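PDB 6T3T: 4-hydroxy-tetrahydrodipicolinate synthase from Methylacidiphilum fumariolicum SolV, which probably catalyses the condensation of pyruvate with aspartate semialdehyde to 4-hydroxy-tetrahydrodipicolinate, a step of lysine biosynthesis. Local coordinates for residues V148-L151 and V152-N155; E113-F116 and R117-A121; T284-S287 and R288-K292. All coordinates share one frame; numbering follows the deposited sequence.

Contacts 1 and 2 sit on neighbouring helices of the TIM barrel, their centres 10 Å apart, while contact 3 belongs to the C-terminal helix on the opposite side of the chain's centre, with nearest atoms about 32 Å from either. The first two are knitted together: Arg150 NH2 forms a salt bridge with Glu113 OE1 at 2.9 Å, and Leu151 CD2 packs 3.3 Å from Phe116 O. Both approach the predicted catalytic residues from outside the barrel. The side chain of Phe119 in contact 2 lies about 7 Å from that of Tyr133, and that of Val148 in contact 1 about 11 Å from that of Lys162, the predicted Schiff-base lysine.

Contact 1. Residues V148-L151 and V152-N155; sequences VKRL and VEKN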
loop_
_atom_site.group_PDB
_atom_site.type_symbol
_atom_site.label_atom_id
_atom_site.label_comp_id
_atom_site.label_asym_id
_atom_site.label_seq_id
_atom_site.Cartn_x
_atom_site.Cartn_y
_atom_site.Cartn_z
ATOM N N VAL A 148 -0.259 19.948 -10.952
ATOM C CA VAL A 148 -0.081 20.045 -12.404
ATOM C C VAL A 148 -0.916 21.194 -12.975
ATOM O O VAL A 148 -0.443 21.966 -13.820
ATOM C CB VAL A 148 -0.433 18.706 -13.089
ATOM C CG1 VAL A 148 -0.297 18.838 -14.568
ATOM C CG2 VAL A 148 0.454 17.569 -12.588
ATOM N N LYS A 149 -2.168 21.328 -12.527
ATOM C CA LYS A 149 -3.032 22.368 -13.079
ATOM C C LYS A 149 -2.486 23.758 -12.775
ATOM O O LYS A 149 -2.375 24.599 -13.673
ATOM C CB LYS A 149 -4.455 22.229 -12.530
ATOM C CG LYS A 149 -5.454 23.185 -13.198
ATOM C CD LYS A 149 -6.890 22.949 -12.702
ATOM C CE LYS A 149 -7.285 23.922 -11.616
ATOM N NZ LYS A 149 -8.773 24.001 -11.458
ATOM N N ARG A 150 -2.081 23.995 -11.518
ATOM C CA ARG A 150 -1.517 25.296 -11.137
ATOM C C ARG A 150 -0.234 25.585 -11.903
ATOM O O ARG A 150 0.007 26.719 -12.336
ATOM C CB ARG A 150 -1.220 25.341 -9.628
ATOM C CG ARG A 150 -2.434 25.377 -8.696
ATOM C CD ARG A 150 -2.043 25.105 -7.216
ATOM N NE ARG A 150 -1.091 26.111 -6.719
ATOM C CZ ARG A 150 -0.254 25.941 -5.696
ATOM N NH1 ARG A 150 -0.219 24.786 -5.022
ATOM N NH2 ARG A 150 0.562 26.937 -5.347
ATOM N N LEU A 151 0.614 24.569 -12.052
ATOM C CA LEU A 151 1.869 24.746 -12.774
ATOM C C LEU A 151 1.611 25.203 -14.211
ATOM O O LEU A 151 2.363 26.013 -14.757
ATOM C CB LEU A 151 2.693 23.449 -12.730
ATOM C CG LEU A 151 3.470 23.135 -11.430
ATOM C CD1 LEU A 151 4.140 21.751 -11.452
ATOM C CD2 LEU A 151 4.521 24.239 -11.078
ATOM N N VAL A 152 0.572 24.668 -14.849
ATOM C CA VAL A 152 0.289 25.023 -16.232
ATOM C C VAL A 152 -0.360 26.397 -16.321
ATOM O O VAL A 152 -0.080 27.161 -17.253
ATOM C CB VAL A 152 -0.560 23.922 -16.880
ATOM C CG1 VAL A 152 -1.045 24.340 -18.285
ATOM C CG2 VAL A 152 0.264 22.650 -16.929
ATOM N N GLU A 153 -1.223 26.735 -15.356
ATOM C CA GLU A 153 -1.774 28.087 -15.303
ATOM C C GLU A 153 -0.663 29.128 -15.270
ATOM O O GLU A 153 -0.751 30.159 -15.946
ATOM C CB GLU A 153 -2.685 28.259 -14.085
ATOM C CG GLU A 153 -4.069 27.613 -14.205
ATOM C CD GLU A 153 -4.791 27.546 -12.861
ATOM O OE1 GLU A 153 -4.192 27.969 -11.849
ATOM O OE2 GLU A 153 -5.945 27.071 -12.799
ATOM N N LYS A 154 0.417 28.856 -14.535
ATOM C CA LYS A 154 1.423 29.876 -14.263
ATOM C C LYS A 154 2.679 29.758 -15.114
ATOM O O LYS A 154 3.468 30.700 -15.147
ATOM C CB LYS A 154 1.834 29.804 -12.789
ATOM C CG LYS A 154 2.096 31.165 -12.134
ATOM C CD LYS A 154 0.806 31.724 -11.509
ATOM C CE LYS A 154 0.323 30.854 -10.363
ATOM N NZ LYS A 154 -1.168 30.847 -10.271
ATOM N N ASN A 155 2.858 28.672 -15.851
ATOM C CA ASN A 155 4.093 28.458 -16.597
ATOM C C ASN A 155 3.671 27.937 -17.967
ATOM O O ASN A 155 3.408 26.743 -18.123
ATOM C CB ASN A 155 5.013 27.464 -15.899
ATOM C CG ASN A 155 5.362 27.869 -14.479
ATOM O OD1 ASN A 155 6.225 28.730 -14.253
ATOM N ND2 ASN A 155 4.704 27.242 -13.509
#
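Asn155 turns its side-chain amide back onto the carbonyl of Leu151, closing the C-terminal end of helix 145-154, one of the outer helices of this TIM barrel. ND2 donates to Leu151 O at 2.9 Å with an N-H...O angle of 150°, meeting the carbonyl in its plane, on a lone pair. CG of Asn155 stands beside its own backbone N (chi1 -57°), which folds the amide back over the last turn. Leu151 CD2 approaches ND2 to 3.9 Å, so the amide has a methyl against it as well as an acceptor.

Two residues earlier along the helix, Glu153 N donates to Lys149 O in a straight bond of 3.0 Å, and the two side chains slant across each other. The carboxylate oxygen OE2 of Glu153 touches CE of Lys149 at 3.6 Å, but NZ stays 4.4 Å from OE2, a loose attraction of opposite charges and not a salt bridge. The methyl CG2 of Val152 rests on Val148 O.

Further out, Leu151 packs on Phe116 and Phe119 of helix 112-125 and also on Ile158 of strand 158-163, where Val152 meets it; Val148 lies on Ile161. Arg150 sends its guanidinium away to Glu113, with a cation-pi contact to Phe116. Asn155 ND2 probably also donates to Ser120 OG of helix 112-125, which would help fix the amide.

Contact 2. Residues E113-F116 and R117-A121; sequences EGLF and RHFSA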
loop_
_atom_site.group_PDB
_atom_site.type_symbol
_atom_site.label_atom_id
_atom_site.label_comp_id
_atom_site.label_asym_id
_atom_site.label_seq_id
_atom_site.Cartn_x
_atom_site.Cartn_y
_atom_site.Cartn_z
ATOM N N GLU A 113 3.334 22.120 -2.463
ATOM C CA GLU A 113 3.801 23.491 -2.634
ATOM C C GLU A 113 5.276 23.519 -2.996
ATOM O O GLU A 113 5.705 24.337 -3.821
ATOM C CB GLU A 113 3.531 24.295 -1.359
ATOM C CG GLU A 113 3.965 25.758 -1.414
ATOM C CD GLU A 113 3.267 26.571 -2.519
ATOM O OE1 GLU A 113 2.187 26.167 -3.019
ATOM O OE2 GLU A 113 3.814 27.635 -2.894
ATOM N N GLY A 114 6.069 22.636 -2.380
ATOM C CA GLY A 114 7.450 22.486 -2.794
ATOM C C GLY A 114 7.585 22.086 -4.252
ATOM O O GLY A 114 8.477 22.556 -4.951
ATOM N N LEU A 115 6.734 21.166 -4.716
ATOM C CA LEU A 115 6.775 20.770 -6.121
ATOM C C LEU A 115 6.413 21.933 -7.040
ATOM O O LEU A 115 7.061 22.154 -8.072
ATOM C CB LEU A 115 5.833 19.589 -6.347
ATOM C CG LEU A 115 6.353 18.278 -5.765
ATOM C CD1 LEU A 115 5.356 17.162 -5.966
ATOM C CD2 LEU A 115 7.689 17.915 -6.357
ATOM N N PHE A 116 5.388 22.689 -6.665
ATOM C CA PHE A 116 4.989 23.862 -7.432
ATOM C C PHE A 116 6.124 24.882 -7.529
ATOM O O PHE A 116 6.437 25.375 -8.620
ATOM C CB PHE A 116 3.738 24.495 -6.807
ATOM C CG PHE A 116 3.304 25.748 -7.501
ATOM C CD1 PHE A 116 2.550 25.685 -8.668
ATOM C CD2 PHE A 116 3.686 26.991 -7.028
ATOM C CE1 PHE A 116 2.171 26.843 -9.329
ATOM C CE2 PHE A 116 3.299 28.147 -7.690
ATOM C CZ PHE A 116 2.543 28.070 -8.837
ATOM N N ARG A 117 6.762 25.209 -6.400
ATOM C CA ARG A 117 7.901 26.131 -6.440
ATOM C C ARG A 117 9.075 25.554 -7.221
ATOM O O ARG A 117 9.768 26.287 -7.933
ATOM C CB ARG A 117 8.348 26.484 -5.030
ATOM C CG ARG A 117 7.316 27.252 -4.240
ATOM C CD ARG A 117 7.820 27.542 -2.847
ATOM N NE ARG A 117 6.742 28.017 -1.975
ATOM C CZ ARG A 117 6.384 29.287 -1.866
ATOM N NH1 ARG A 117 7.027 30.215 -2.565
ATOM N NH2 ARG A 117 5.388 29.636 -1.067
ATOM N N HIS A 118 9.330 24.247 -7.083
ATOM C CA HIS A 118 10.447 23.623 -7.787
ATOM C C HIS A 118 10.255 23.731 -9.296
ATOM O O HIS A 118 11.123 24.234 -10.023
ATOM C CB HIS A 118 10.564 22.159 -7.361
ATOM C CG HIS A 118 11.530 21.345 -8.160
ATOM N ND1 HIS A 118 12.876 21.296 -7.867
ATOM C CD2 HIS A 118 11.338 20.502 -9.205
ATOM C CE1 HIS A 118 13.473 20.465 -8.705
ATOM N NE2 HIS A 118 12.561 19.964 -9.521
ATOM N N PHE A 119 9.125 23.246 -9.786
ATOM C CA PHE A 119 8.905 23.249 -11.227
ATOM C C PHE A 119 8.717 24.673 -11.753
ATOM O O PHE A 119 9.253 25.011 -12.817
ATOM C CB PHE A 119 7.715 22.349 -11.587
ATOM C CG PHE A 119 8.010 20.848 -11.457
ATOM C CD1 PHE A 119 8.955 20.239 -12.273
ATOM C CD2 PHE A 119 7.325 20.056 -10.545
ATOM C CE1 PHE A 119 9.229 18.872 -12.171
ATOM C CE2 PHE A 119 7.594 18.667 -10.437
ATOM C CZ PHE A 119 8.567 18.093 -11.240
ATOM N N SER A 120 8.047 25.556 -10.986
ATOM C CA SER A 120 7.889 26.938 -11.451
ATOM C C SER A 120 9.237 27.634 -11.601
ATOM O O SER A 120 9.458 28.358 -12.578
ATOM C CB SER A 120 7.003 27.749 -10.516
ATOM O OG SER A 120 5.694 27.225 -10.472
ATOM N N ALA A 121 10.143 27.425 -10.655
ATOM C CA ALA A 121 11.448 28.064 -10.729
ATOM C C ALA A 121 12.225 27.594 -11.951
ATOM O O ALA A 121 12.886 28.399 -12.601
ATOM C CB ALA A 121 12.243 27.793 -9.452
#
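Arg117 runs back along its helix to Glu113, one turn earlier. Its CB lies 3.6 Å from Glu113 O, the carbonyl that also receives the backbone N of Arg117, and CG follows at 3.4 Å from that same oxygen. The chain then continues extended through CD to NE, where Glu113 OE2 waits at 3.1 Å; at the tip, Arg117 NH2 is likewise 3.1 Å from OE2. This salt bridge is one of charge alone: OE2 stands over a face of the guanidinium, the two planar groups are turned 75° apart, and no N-H points at the oxygen. The other carboxylate oxygen, OE1, is held by Arg150 of helix 145-154.

Helix 112-125 is the crossover of the beta-alpha-beta unit between strands 99-103 and 130-134 of the barrel. Leu115 and Phe119, both buried, lie side by side, CD2 to CE2 4.1 Å, and Phe119 also takes His118 CD2 over the centre of its ring. A polar grip faces helix 145-154, where Ser120 OG, beside its own backbone N (chi1 -63°), donates to Phe116 O at 2.7 Å. Ser120 N reaches this carbonyl from the opposite face of its plane. The same hydroxyl oxygen sits over the centre of the Phe116 ring, 3.6 Å above its plane.

Contact 3. Residues T284-S287 and R288-K292; sequences TTLS and RTKEK
With chi1 at -60°, the hydroxyl of Thr289 lies beside its own backbone N, facing back up the helix to Thr285 O, while CG2 takes the place anti to that nitrogen. OG1 donates to the carbonyl oxygen of Thr285 at 2.8 Å, coming from above the carbonyl plane and not along a lone pair. Thr289 N binds the same oxygen at 3.0 Å from the opposite face, so Thr285 O is gripped twice by one residue. Thr285 CG2 packs 3.8 Å from Thr289 OG1.

These turns belong to helix 276-295, in the C-terminal helical region that follows the TIM barrel. Thr289 presses on Leu237 and Leu240 of helix 227-243, and Thr285 OG1 bonds Asp243 at the end of that helix. A valine in place of Thr289 would probably leave Thr285 O with the backbone N-H as its sole donor from this residue, and set a methyl against the carbonyl or force the side chain to turn.

On the neighbouring face the extended Lys290 crosses Leu286, CE to CD2 4.1 Å, before its amine pairs with Glu260. Arg288, also extended, lays CG 3.5 Å from Thr284 O, the oxygen that accepts its backbone N-H in a straight bond of 3.1 Å.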
loop_
_atom_site.group_PDB
_atom_site.type_symbol
_atom_site.label_atom_id
_atom_site.label_comp_id
_atom_site.label_asym_id
_atom_site.label_seq_id
_atom_site.Cartn_x
_atom_site.Cartn_y
_atom_site.Cartn_z
ATOM N N THR A 284 13.577 -15.950 -23.207
ATOM C CA THR A 284 12.507 -16.669 -23.881
ATOM C C THR A 284 11.407 -15.713 -24.345
ATOM O O THR A 284 10.907 -15.854 -25.468
ATOM C CB THR A 284 11.953 -17.785 -22.983
ATOM O OG1 THR A 284 11.401 -17.216 -21.803
ATOM C CG2 THR A 284 13.048 -18.757 -22.576
ATOM N N THR A 285 11.024 -14.724 -23.511
ATOM C CA THR A 285 10.028 -13.743 -23.949
ATOM C C THR A 285 10.510 -12.971 -25.187
ATOM O O THR A 285 9.733 -12.719 -26.112
ATOM C CB THR A 285 9.702 -12.739 -22.833
ATOM O OG1 THR A 285 9.026 -13.379 -21.752
ATOM C CG2 THR A 285 8.822 -11.577 -23.371
ATOM N N LEU A 286 11.784 -12.586 -25.218
ATOM C CA LEU A 286 12.326 -11.896 -26.392
ATOM C C LEU A 286 12.118 -12.706 -27.666
ATOM O O LEU A 286 11.669 -12.173 -28.691
ATOM C CB LEU A 286 13.805 -11.619 -26.217
ATOM C CG LEU A 286 14.379 -10.206 -26.216
ATOM C CD1 LEU A 286 15.894 -10.310 -26.267
ATOM C CD2 LEU A 286 13.854 -9.370 -27.379
ATOM N N SER A 287 12.481 -13.990 -27.634
ATOM C CA SER A 287 12.358 -14.826 -28.826
ATOM C C SER A 287 10.911 -14.917 -29.290
ATOM O O SER A 287 10.614 -14.736 -30.472
ATOM C CB SER A 287 12.897 -16.232 -28.531
ATOM O OG SER A 287 14.284 -16.258 -28.762
ATOM N N ARG A 288 10.001 -15.197 -28.361
ATOM C CA ARG A 288 8.582 -15.338 -28.681
ATOM C C ARG A 288 8.018 -14.061 -29.288
ATOM O O ARG A 288 7.156 -14.108 -30.173
ATOM C CB ARG A 288 7.789 -15.711 -27.419
ATOM C CG ARG A 288 7.989 -17.125 -26.959
ATOM C CD ARG A 288 7.344 -17.483 -25.610
ATOM N NE ARG A 288 7.603 -18.893 -25.313
ATOM C CZ ARG A 288 7.358 -19.501 -24.153
ATOM N NH1 ARG A 288 7.657 -20.793 -24.017
ATOM N NH2 ARG A 288 6.832 -18.832 -23.128
ATOM N N THR A 289 8.456 -12.911 -28.783
ATOM C CA THR A 289 7.940 -11.631 -29.260
ATOM C C THR A 289 8.303 -11.384 -30.717
ATOM O O THR A 289 7.488 -10.864 -31.497
ATOM C CB THR A 289 8.482 -10.515 -28.381
ATOM O OG1 THR A 289 8.050 -10.750 -27.043
ATOM C CG2 THR A 289 7.972 -9.139 -28.867
ATOM N N LYS A 290 9.532 -11.723 -31.091
ATOM C CA LYS A 290 9.976 -11.495 -32.459
ATOM C C LYS A 290 9.129 -12.272 -33.442
ATOM O O LYS A 290 8.655 -11.721 -34.446
ATOM C CB LYS A 290 11.435 -11.899 -32.593
ATOM C CG LYS A 290 12.346 -11.032 -31.784
ATOM C CD LYS A 290 13.777 -11.193 -32.234
ATOM C CE LYS A 290 14.699 -10.569 -31.176
ATOM N NZ LYS A 290 16.134 -10.531 -31.590
ATOM N N GLU A 291 8.901 -13.559 -33.150
ATOM C CA GLU A 291 8.083 -14.372 -34.038
ATOM C C GLU A 291 6.631 -13.894 -34.038
ATOM O O GLU A 291 6.008 -13.816 -35.102
ATOM C CB GLU A 291 8.204 -15.858 -33.696
ATOM C CG GLU A 291 7.126 -16.654 -34.395
ATOM C CD GLU A 291 7.231 -16.575 -35.939
ATOM O OE1 GLU A 291 6.495 -17.336 -36.612
ATOM O OE2 GLU A 291 8.068 -15.795 -36.489
ATOM N N LYS A 292 6.080 -13.538 -32.874
ATOM C CA LYS A 292 4.689 -13.079 -32.856
ATOM C C LYS A 292 4.524 -11.766 -33.631
ATOM O O LYS A 292 3.538 -11.585 -34.356
ATOM C CB LYS A 292 4.208 -12.901 -31.421
ATOM C CG LYS A 292 4.094 -14.189 -30.570
ATOM C CD LYS A 292 3.810 -13.779 -29.130
ATOM C CE LYS A 292 3.363 -14.957 -28.245
ATOM N NZ LYS A 292 2.952 -14.494 -26.864
#